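PDB 3D1B: RNA-induced transcriptional silencing complex protein tas3 from Schizosaccharomyces pombe, which forms the core of the RITS complex together with Ago1 and Chp1, serving RNA interference, heterochromatin formation and accurate chromosome segregation. Local coordinates for residues F27-S33 with F60-F66; Y18-L22 with T88-K92; L56-F60 with A93-I98. All coordinates share one frame; numbering follows the deposited sequence.

The three contacts adjoin one another in the all-helical C-terminal motif of Tas3. Interaction 3 is the most central: its centre is about 3 Å from that of the polypeptide chain, about 11 Å from that of interaction 1 and about 10 Å from that of interaction 2, while the centres of the other two are about 16 Å apart. Phe60 belongs to both 1 and 3, and Ile98 CD1 of interaction 3 lies 3.6 Å from Phe27 CE2 of interaction 1. Leu22 of interaction 2 reaches the same core, its CD1 3.8 Å from Phe60 CZ and 3.7 Å from Leu56 CD2. Interactions 2 and 3 share helix 89-105; 1 and 3 both touch the second subunit.

Interaction 1: residues F27-S33 with F60-F66; sequences FFQTNSS and FSASEKF
Phe27 pushes its ring into the bend formed by residues 60-66 and makes the tight, buried half of this contact. With CG anti to the backbone N (chi1 -178°), the ring extends from the short helix 26-29 to the far segment. Its CZ lies 3.4 Å from Ser63 CB, and its CE2 edge meets the Phe60 ring, with CE2 3.8 Å from Phe60 CD1. The two rings meet obliquely, their planes inclined at 47°. Near the plane of the Phe27 ring, CE1 comes within 3.4 Å of Lys65 O, and Phe66 CB packs obliquely against the same carbon. Ile98 of helix 89-105 and Ile115 of helix 109-122 also touch Phe27, which therefore lies where several helices converge.

The partner segment is the exit from helix 52-60, a type I beta turn from Phe60 to Ser63 followed by irregular chain. Phe60 O takes two bonds from Ser63, one from its backbone N and one from its OG at 2.7 Å; the hydroxyl approaches in the carbonyl plane. This double grip fixes the turn against which the Phe27 ring packs.

Toward solvent the contact becomes polar and sparser. Ser33, near the start of helix 32-46, donates through OG to Ala62 O at 2.7 Å, its hydroxyl standing above the carbonyl plane rather than on a lone pair. The aliphatic part of Glu64 lies alongside, and one water spans from Ser33 N to Glu64 OE1. A second water joins Thr30 OG1 to Lys65 O, donating to the carbonyl at 2.9 Å; Thr30 OG1 is also hydrogen-bonded to Ser26 O. On the turn, Ala62 packs on Leu74 of the second subunit, another copy of this protein.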
loop_
_atom_site.group_PDB
_atom_site.type_symbol
_atom_site.label_atom_id
_atom_site.label_comp_id
_atom_site.label_asym_id
_atom_site.label_seq_id
_atom_site.Cartn_x
_atom_site.Cartn_y
_atom_site.Cartn_z
ATOM N N PHE A 27 11.719 -7.544 -15.619
ATOM C CA PHE A 27 10.380 -8.046 -15.338
ATOM C C PHE A 27 9.317 -7.050 -15.793
ATOM O O PHE A 27 8.266 -7.434 -16.304
ATOM C CB PHE A 27 10.255 -8.331 -13.837
ATOM C CG PHE A 27 8.927 -8.900 -13.421
ATOM C CD1 PHE A 27 8.429 -10.061 -14.010
ATOM C CD2 PHE A 27 8.184 -8.284 -12.415
ATOM C CE1 PHE A 27 7.207 -10.604 -13.601
ATOM C CE2 PHE A 27 6.962 -8.816 -11.998
ATOM C CZ PHE A 27 6.474 -9.980 -12.595
ATOM N N PHE A 28 9.587 -5.764 -15.602
ATOM C CA PHE A 28 8.649 -4.730 -16.011
ATOM C C PHE A 28 8.614 -4.664 -17.537
ATOM O O PHE A 28 7.544 -4.606 -18.145
ATOM C CB PHE A 28 9.096 -3.371 -15.462
ATOM C CG PHE A 28 8.188 -2.234 -15.838
ATOM C CD1 PHE A 28 7.112 -1.879 -15.026
ATOM C CD2 PHE A 28 8.414 -1.508 -17.007
ATOM C CE1 PHE A 28 6.271 -0.811 -15.371
ATOM C CE2 PHE A 28 7.582 -0.442 -17.360
ATOM C CZ PHE A 28 6.510 -0.090 -16.542
ATOM N N GLN A 29 9.794 -4.700 -18.146
ATOM C CA GLN A 29 9.913 -4.597 -19.599
ATOM C C GLN A 29 9.442 -5.811 -20.391
ATOM O O GLN A 29 9.360 -5.746 -21.616
ATOM C CB GLN A 29 11.357 -4.250 -19.980
ATOM C CG GLN A 29 11.859 -2.986 -19.302
ATOM C CD GLN A 29 13.118 -2.423 -19.935
ATOM O OE1 GLN A 29 13.888 -3.146 -20.557
ATOM N NE2 GLN A 29 13.341 -1.123 -19.758
ATOM N N THR A 30 9.157 -6.920 -19.712
ATOM C CA THR A 30 8.654 -8.100 -20.407
ATOM C C THR A 30 7.151 -8.233 -20.176
ATOM O O THR A 30 6.512 -9.131 -20.717
ATOM C CB THR A 30 9.361 -9.403 -19.951
ATOM O OG1 THR A 30 9.271 -9.542 -18.530
ATOM C CG2 THR A 30 10.816 -9.386 -20.367
ATOM N N ASN A 31 6.592 -7.331 -19.369
ATOM C CA ASN A 31 5.160 -7.334 -19.073
ATOM C C ASN A 31 4.491 -6.035 -19.493
ATOM O O ASN A 31 4.427 -5.081 -18.712
ATOM C CB ASN A 31 4.912 -7.542 -17.576
ATOM C CG ASN A 31 5.152 -8.967 -17.138
ATOM O OD1 ASN A 31 6.268 -9.347 -16.792
ATOM N ND2 ASN A 31 4.101 -9.772 -17.165
ATOM N N SER A 32 3.983 -5.992 -20.721
ATOM C CA SER A 32 3.324 -4.785 -21.206
ATOM C C SER A 32 2.185 -4.402 -20.271
ATOM O O SER A 32 1.833 -3.230 -20.161
ATOM C CB SER A 32 2.775 -4.998 -22.617
ATOM O OG SER A 32 1.748 -5.970 -22.615
ATOM N N SER A 33 1.610 -5.396 -19.601
ATOM C CA SER A 33 0.514 -5.150 -18.669
ATOM C C SER A 33 1.000 -4.294 -17.502
ATOM O O SER A 33 0.235 -3.521 -16.935
ATOM C CB SER A 33 -0.061 -6.473 -18.146
ATOM O OG SER A 33 0.929 -7.243 -17.490
ATOM N N PHE A 60 2.980 -4.402 -10.098
ATOM C CA PHE A 60 3.327 -5.813 -10.208
ATOM C C PHE A 60 2.110 -6.730 -10.137
ATOM O O PHE A 60 2.148 -7.856 -10.640
ATOM C CB PHE A 60 4.356 -6.200 -9.139
ATOM C CG PHE A 60 5.713 -5.594 -9.360
ATOM C CD1 PHE A 60 6.191 -5.380 -10.649
ATOM C CD2 PHE A 60 6.528 -5.266 -8.284
ATOM C CE1 PHE A 60 7.464 -4.845 -10.861
ATOM C CE2 PHE A 60 7.804 -4.733 -8.490
ATOM C CZ PHE A 60 8.267 -4.524 -9.782
ATOM N N SER A 61 1.020 -6.256 -9.539
ATOM C CA SER A 61 -0.185 -7.078 -9.438
ATOM C C SER A 61 -0.784 -7.314 -10.819
ATOM O O SER A 61 -1.615 -8.208 -11.003
ATOM C CB SER A 61 -1.235 -6.412 -8.537
ATOM O OG SER A 61 -1.894 -5.340 -9.200
ATOM N N ALA A 62 -0.348 -6.513 -11.790
ATOM C CA ALA A 62 -0.842 -6.623 -13.158
ATOM C C ALA A 62 0.020 -7.525 -14.031
ATOM O O ALA A 62 -0.334 -7.792 -15.179
ATOM C CB ALA A 62 -0.933 -5.238 -13.796
ATOM N N SER A 63 1.141 -7.998 -13.493
ATOM C CA SER A 63 2.040 -8.859 -14.256
ATOM C C SER A 63 1.342 -10.156 -14.631
ATOM O O SER A 63 0.531 -10.678 -13.872
ATOM C CB SER A 63 3.307 -9.165 -13.451
ATOM O OG SER A 63 2.995 -9.837 -12.246
ATOM N N GLU A 64 1.667 -10.675 -15.811
ATOM C CA GLU A 64 1.055 -11.905 -16.297
ATOM C C GLU A 64 2.117 -12.926 -16.682
ATOM O O GLU A 64 1.852 -14.126 -16.720
ATOM C CB GLU A 64 0.197 -11.602 -17.532
ATOM C CG GLU A 64 -0.736 -10.412 -17.377
ATOM C CD GLU A 64 -1.368 -9.986 -18.691
ATOM O OE1 GLU A 64 -0.652 -9.962 -19.717
ATOM O OE2 GLU A 64 -2.574 -9.659 -18.699
ATOM N N LYS A 65 3.324 -12.443 -16.953
ATOM C CA LYS A 65 4.402 -13.317 -17.391
ATOM C C LYS A 65 5.527 -13.581 -16.402
ATOM O O LYS A 65 6.320 -12.695 -16.101
ATOM C CB LYS A 65 4.994 -12.766 -18.692
ATOM C CG LYS A 65 3.954 -12.570 -19.788
ATOM C CD LYS A 65 4.588 -12.620 -21.170
ATOM C CE LYS A 65 5.035 -11.254 -21.639
ATOM N NZ LYS A 65 6.320 -11.309 -22.395
ATOM N N PHE A 66 5.593 -14.817 -15.917
ATOM C CA PHE A 66 6.635 -15.224 -14.985
ATOM C C PHE A 66 6.575 -16.714 -14.670
ATOM O O PHE A 66 5.512 -17.334 -14.733
ATOM C CB PHE A 66 6.549 -14.410 -13.684
ATOM C CG PHE A 66 5.191 -14.421 -13.036
ATOM C CD1 PHE A 66 4.806 -15.458 -12.194
ATOM C CD2 PHE A 66 4.303 -13.371 -13.250
ATOM C CE1 PHE A 66 3.553 -15.443 -11.570
ATOM C CE2 PHE A 66 3.051 -13.348 -12.633
ATOM C CZ PHE A 66 2.675 -14.385 -11.790
HETATM O O HOH W 1 8.858 -11.765 -17.165
HETATM O O HOH W 2 2.069 -8.492 -19.925
#

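Interaction 2: residues Y18-L22 with T88-K92; sequences YINWL and TPFAK
Phe90 turns its edge to Tyr18 and one face to Trp21, and the three form an aromatic cluster held by two edge-to-face pairs. In the first, the edge of Phe90 points at the face of Tyr18, the ring centres 5.6 Å apart and the planes at 68°. In the second the roles reverse: Phe90 offers its face to the edge of the Trp21 six-membered ring, at 5.3 Å between centres. Trp21 CE3 leads this approach, 3.6 Å from Phe90 CG.

Two CH-pi contacts reinforce the pairs. Phe90 CB stands over the Tyr18 ring, 4.2 Å from its centroid and 12° off the normal, while Trp21 CB lies over the Phe90 ring, 3.8 Å from its centroid. A chi1 of 172° swings the Phe90 ring away from its own backbone N and carries it to the backbone of helix 14-23, where CE1 lies 3.5 Å from Tyr18 O and CZ approaches Leu22 N. An alanine here takes the ring away, which would probably leave Tyr18 and Trp21 freer to turn and open a gap between the two helices.

Plain packing adds one touch: Tyr18 OH sits 3.5 Å from Pro89 CB.

Glu123, near the C-terminus, accepts hydrogen bonds from Phe90 N and Ala91 N at the start of helix 89-105 and touches Tyr18 and Trp21. Phe52 of helix 52-60 meets Tyr18 edge-to-face, and helix 109-122 brings Ala119 to Phe90 and Leu122 to Trp21.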
loop_
_atom_site.group_PDB
_atom_site.type_symbol
_atom_site.label_atom_id
_atom_site.label_comp_id
_atom_site.label_asym_id
_atom_site.label_seq_id
_atom_site.Cartn_x
_atom_site.Cartn_y
_atom_site.Cartn_z
ATOM N N TYR A 18 13.216 6.340 -8.782
ATOM C CA TYR A 18 12.529 5.083 -8.496
ATOM C C TYR A 18 11.650 4.656 -9.665
ATOM O O TYR A 18 11.549 3.470 -9.973
ATOM C CB TYR A 18 11.698 5.219 -7.218
ATOM C CG TYR A 18 12.532 5.177 -5.954
ATOM C CD1 TYR A 18 13.823 5.701 -5.932
ATOM C CD2 TYR A 18 12.028 4.628 -4.777
ATOM C CE1 TYR A 18 14.591 5.681 -4.774
ATOM C CE2 TYR A 18 12.789 4.604 -3.609
ATOM C CZ TYR A 18 14.069 5.132 -3.616
ATOM O OH TYR A 18 14.828 5.104 -2.470
ATOM N N ILE A 19 11.016 5.624 -10.317
ATOM C CA ILE A 19 10.176 5.329 -11.472
ATOM C C ILE A 19 11.045 4.841 -12.626
ATOM O O ILE A 19 10.716 3.857 -13.290
ATOM C CB ILE A 19 9.381 6.580 -11.924
ATOM C CG1 ILE A 19 8.279 6.898 -10.908
ATOM C CG2 ILE A 19 8.785 6.356 -13.303
ATOM C CD1 ILE A 19 7.221 5.801 -10.772
ATOM N N ASN A 20 12.157 5.531 -12.855
ATOM C CA ASN A 20 13.074 5.147 -13.922
ATOM C C ASN A 20 13.662 3.760 -13.673
ATOM O O ASN A 20 13.824 2.964 -14.603
ATOM C CB ASN A 20 14.201 6.179 -14.060
ATOM C CG ASN A 20 13.702 7.524 -14.545
ATOM O OD1 ASN A 20 12.567 7.645 -15.003
ATOM N ND2 ASN A 20 14.555 8.546 -14.458
ATOM N N TRP A 21 13.979 3.471 -12.415
ATOM C CA TRP A 21 14.527 2.169 -12.056
ATOM C C TRP A 21 13.484 1.079 -12.260
ATOM O O TRP A 21 13.790 -0.004 -12.755
ATOM C CB TRP A 21 14.999 2.162 -10.596
ATOM C CG TRP A 21 16.249 2.966 -10.364
ATOM C CD1 TRP A 21 17.174 3.332 -11.302
ATOM C CD2 TRP A 21 16.730 3.471 -9.110
ATOM N NE1 TRP A 21 18.197 4.035 -10.710
ATOM C CE2 TRP A 21 17.951 4.134 -9.367
ATOM C CE3 TRP A 21 16.247 3.426 -7.794
ATOM C CZ2 TRP A 21 18.699 4.749 -8.356
ATOM C CZ3 TRP A 21 16.992 4.039 -6.788
ATOM C CH2 TRP A 21 18.205 4.691 -7.078
ATOM N N LEU A 22 12.250 1.365 -11.866
ATOM C CA LEU A 22 11.174 0.399 -12.035
ATOM C C LEU A 22 11.022 0.053 -13.515
ATOM O O LEU A 22 10.943 -1.117 -13.893
ATOM C CB LEU A 22 9.862 0.979 -11.512
ATOM C CG LEU A 22 8.590 0.271 -11.973
ATOM C CD1 LEU A 22 8.577 -1.166 -11.460
ATOM C CD2 LEU A 22 7.381 1.042 -11.459
ATOM N N THR A 88 18.779 -2.292 0.099
ATOM C CA THR A 88 18.635 -0.859 0.032
ATOM C C THR A 88 17.169 -0.556 -0.220
ATOM O O THR A 88 16.428 -1.440 -0.600
ATOM C CB THR A 88 19.570 -0.296 -1.045
ATOM O OG1 THR A 88 19.462 -1.079 -2.230
ATOM C CG2 THR A 88 20.998 -0.331 -0.572
ATOM N N PRO A 89 16.733 0.691 0.026
ATOM C CA PRO A 89 15.345 1.149 -0.138
ATOM C C PRO A 89 14.504 0.678 -1.323
ATOM O O PRO A 89 13.464 0.033 -1.141
ATOM C CB PRO A 89 15.482 2.667 -0.099
ATOM C CG PRO A 89 16.621 2.856 0.849
ATOM C CD PRO A 89 17.607 1.834 0.357
ATOM N N PHE A 90 14.925 1.035 -2.530
ATOM C CA PHE A 90 14.196 0.648 -3.734
ATOM C C PHE A 90 14.160 -0.866 -3.882
ATOM O O PHE A 90 13.107 -1.447 -4.153
ATOM C CB PHE A 90 14.863 1.264 -4.967
ATOM C CG PHE A 90 14.300 0.775 -6.274
ATOM C CD1 PHE A 90 13.071 1.244 -6.743
ATOM C CD2 PHE A 90 15.005 -0.146 -7.041
ATOM C CE1 PHE A 90 12.556 0.804 -7.960
ATOM C CE2 PHE A 90 14.502 -0.595 -8.258
ATOM C CZ PHE A 90 13.271 -0.117 -8.721
ATOM N N ALA A 91 15.312 -1.501 -3.709
ATOM C CA ALA A 91 15.403 -2.950 -3.837
ATOM C C ALA A 91 14.504 -3.644 -2.822
ATOM O O ALA A 91 13.817 -4.609 -3.154
ATOM C CB ALA A 91 16.847 -3.406 -3.660
ATOM N N LYS A 92 14.506 -3.156 -1.585
ATOM C CA LYS A 92 13.676 -3.763 -0.545
ATOM C C LYS A 92 12.194 -3.660 -0.892
ATOM O O LYS A 92 11.430 -4.606 -0.685
ATOM C CB LYS A 92 13.932 -3.094 0.811
ATOM C CG LYS A 92 13.122 -3.722 1.943
ATOM C CD LYS A 92 13.401 -3.078 3.298
ATOM C CE LYS A 92 14.826 -3.326 3.763
ATOM N NZ LYS A 92 15.039 -2.780 5.146
#

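Interaction 3: residues L56-F60 with A93-I98; sequences LQLVF and AVGSSI
The helical segments 56-60 and 93-98, parts of helices 52-60 and 89-105, cross at -46°, their axes 9.1 Å apart at closest approach and the backbones coming nearest at Gln57 and Ser97. Across this crossing Phe60 meets two residues of the facing helix, one at its face and one at its edge. Ile98 lies over one face of its ring in a CH-pi contact: the CD1 methyl stands 3.7 Å from the ring centroid and 16° off the normal. At the ring edge, near the plane, is Ser97 OG, 3.2 Å from Phe60 CD2. Val94 CG1 approaches Phe60 CE2 obliquely at 4.2 Å, a looser touch.

One turn before Phe60 on helix 52-60, Leu56 extends its CD1 methyl over the opposing backbone, 3.6 Å from Ala93 CB and 3.9 Å from Val94 CG2. Its CB faces Ser97 OG.

This is plain helix-helix packing in the middle of the all-alpha motif at the Tas3 C-terminus, and the close backbones go with small residues on helix 89-105, Ala93 and Ser97. The chi1 of Ser97, 54°, turns OG back toward its own helix, where Ala93 O and Val94 O both lie within bonding distance; which of them receives the single proton is unsettled. The buried hydroxyl thus has acceptors within its own helix. Behind the interface, Ile115 of helix 109-122 touches both Val94 and Ile98.

On its more polar side the crossing is bridged by a water that donates to Gln57 O and to Ser97 O, each at 3.1 Å. Gln57 NE2 donates to Thr103 O of the second subunit. The neighbouring Leu58 packs on Tyr99 of that subunit.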
loop_
_atom_site.group_PDB
_atom_site.type_symbol
_atom_site.label_atom_id
_atom_site.label_comp_id
_atom_site.label_asym_id
_atom_site.label_seq_id
_atom_site.Cartn_x
_atom_site.Cartn_y
_atom_site.Cartn_z
ATOM N N LEU A 56 4.535 0.150 -6.667
ATOM C CA LEU A 56 5.156 -1.136 -6.981
ATOM C C LEU A 56 4.193 -2.294 -6.799
ATOM O O LEU A 56 4.117 -3.194 -7.637
ATOM C CB LEU A 56 6.382 -1.372 -6.097
ATOM C CG LEU A 56 7.621 -0.535 -6.399
ATOM C CD1 LEU A 56 8.719 -0.892 -5.404
ATOM C CD2 LEU A 56 8.083 -0.801 -7.832
ATOM N N GLN A 57 3.447 -2.278 -5.701
ATOM C CA GLN A 57 2.516 -3.365 -5.452
ATOM C C GLN A 57 1.409 -3.406 -6.504
ATOM O O GLN A 57 1.063 -4.473 -7.009
ATOM C CB GLN A 57 1.912 -3.233 -4.047
ATOM C CG GLN A 57 1.298 -4.524 -3.527
ATOM C CD GLN A 57 0.916 -4.439 -2.056
ATOM O OE1 GLN A 57 1.539 -3.711 -1.287
ATOM N NE2 GLN A 57 -0.097 -5.196 -1.660
ATOM N N LEU A 58 0.861 -2.243 -6.845
ATOM C CA LEU A 58 -0.206 -2.175 -7.830
ATOM C C LEU A 58 0.272 -2.586 -9.213
ATOM O O LEU A 58 -0.378 -3.385 -9.895
ATOM C CB LEU A 58 -0.792 -0.760 -7.874
ATOM C CG LEU A 58 -1.569 -0.404 -6.606
ATOM C CD1 LEU A 58 -1.996 1.055 -6.642
ATOM C CD2 LEU A 58 -2.787 -1.316 -6.498
ATOM N N VAL A 59 1.414 -2.045 -9.618
ATOM C CA VAL A 59 1.970 -2.349 -10.926
ATOM C C VAL A 59 2.309 -3.826 -11.085
ATOM O O VAL A 59 1.957 -4.448 -12.090
ATOM C CB VAL A 59 3.223 -1.497 -11.193
ATOM C CG1 VAL A 59 3.942 -1.997 -12.436
ATOM C CG2 VAL A 59 2.817 -0.039 -11.377
ATOM N N PHE A 60 2.980 -4.402 -10.098
ATOM C CA PHE A 60 3.327 -5.813 -10.208
ATOM C C PHE A 60 2.110 -6.730 -10.137
ATOM O O PHE A 60 2.148 -7.856 -10.640
ATOM C CB PHE A 60 4.356 -6.200 -9.139
ATOM C CG PHE A 60 5.713 -5.594 -9.360
ATOM C CD1 PHE A 60 6.191 -5.380 -10.649
ATOM C CD2 PHE A 60 6.528 -5.266 -8.284
ATOM C CE1 PHE A 60 7.464 -4.845 -10.861
ATOM C CE2 PHE A 60 7.804 -4.733 -8.490
ATOM C CZ PHE A 60 8.267 -4.524 -9.782
ATOM N N ALA A 93 11.782 -2.508 -1.413
ATOM C CA ALA A 93 10.385 -2.312 -1.782
ATOM C C ALA A 93 10.007 -3.217 -2.952
ATOM O O ALA A 93 8.891 -3.735 -3.013
ATOM C CB ALA A 93 10.132 -0.849 -2.135
ATOM N N VAL A 94 10.928 -3.378 -3.897
ATOM C CA VAL A 94 10.687 -4.254 -5.042
ATOM C C VAL A 94 10.569 -5.687 -4.532
ATOM O O VAL A 94 9.656 -6.417 -4.909
ATOM C CB VAL A 94 11.843 -4.178 -6.058
ATOM C CG1 VAL A 94 11.705 -5.289 -7.099
ATOM C CG2 VAL A 94 11.841 -2.817 -6.729
ATOM N N GLY A 95 11.499 -6.078 -3.664
ATOM C CA GLY A 95 11.478 -7.422 -3.110
ATOM C C GLY A 95 10.183 -7.753 -2.381
ATOM O O GLY A 95 9.599 -8.824 -2.582
ATOM N N SER A 96 9.724 -6.844 -1.526
ATOM C CA SER A 96 8.488 -7.085 -0.783
ATOM C C SER A 96 7.282 -7.196 -1.721
ATOM O O SER A 96 6.420 -8.055 -1.540
ATOM C CB SER A 96 8.247 -5.961 0.232
ATOM O OG SER A 96 7.028 -6.166 0.930
ATOM N N SER A 97 7.228 -6.339 -2.739
ATOM C CA SER A 97 6.111 -6.367 -3.675
ATOM C C SER A 97 6.121 -7.631 -4.537
ATOM O O SER A 97 5.064 -8.190 -4.834
ATOM C CB SER A 97 6.134 -5.115 -4.562
ATOM O OG SER A 97 7.387 -4.977 -5.205
ATOM N N ILE A 98 7.307 -8.086 -4.933
ATOM C CA ILE A 98 7.412 -9.296 -5.741
ATOM C C ILE A 98 7.104 -10.514 -4.875
ATOM O O ILE A 98 6.529 -11.491 -5.353
ATOM C CB ILE A 98 8.820 -9.449 -6.366
ATOM C CG1 ILE A 98 9.061 -8.337 -7.392
ATOM C CG2 ILE A 98 8.950 -10.804 -7.053
ATOM C CD1 ILE A 98 8.129 -8.400 -8.601
HETATM O O HOH W 3 2.491 -7.139 -6.211
HETATM O O HOH W 4 4.779 -4.763 -0.920
#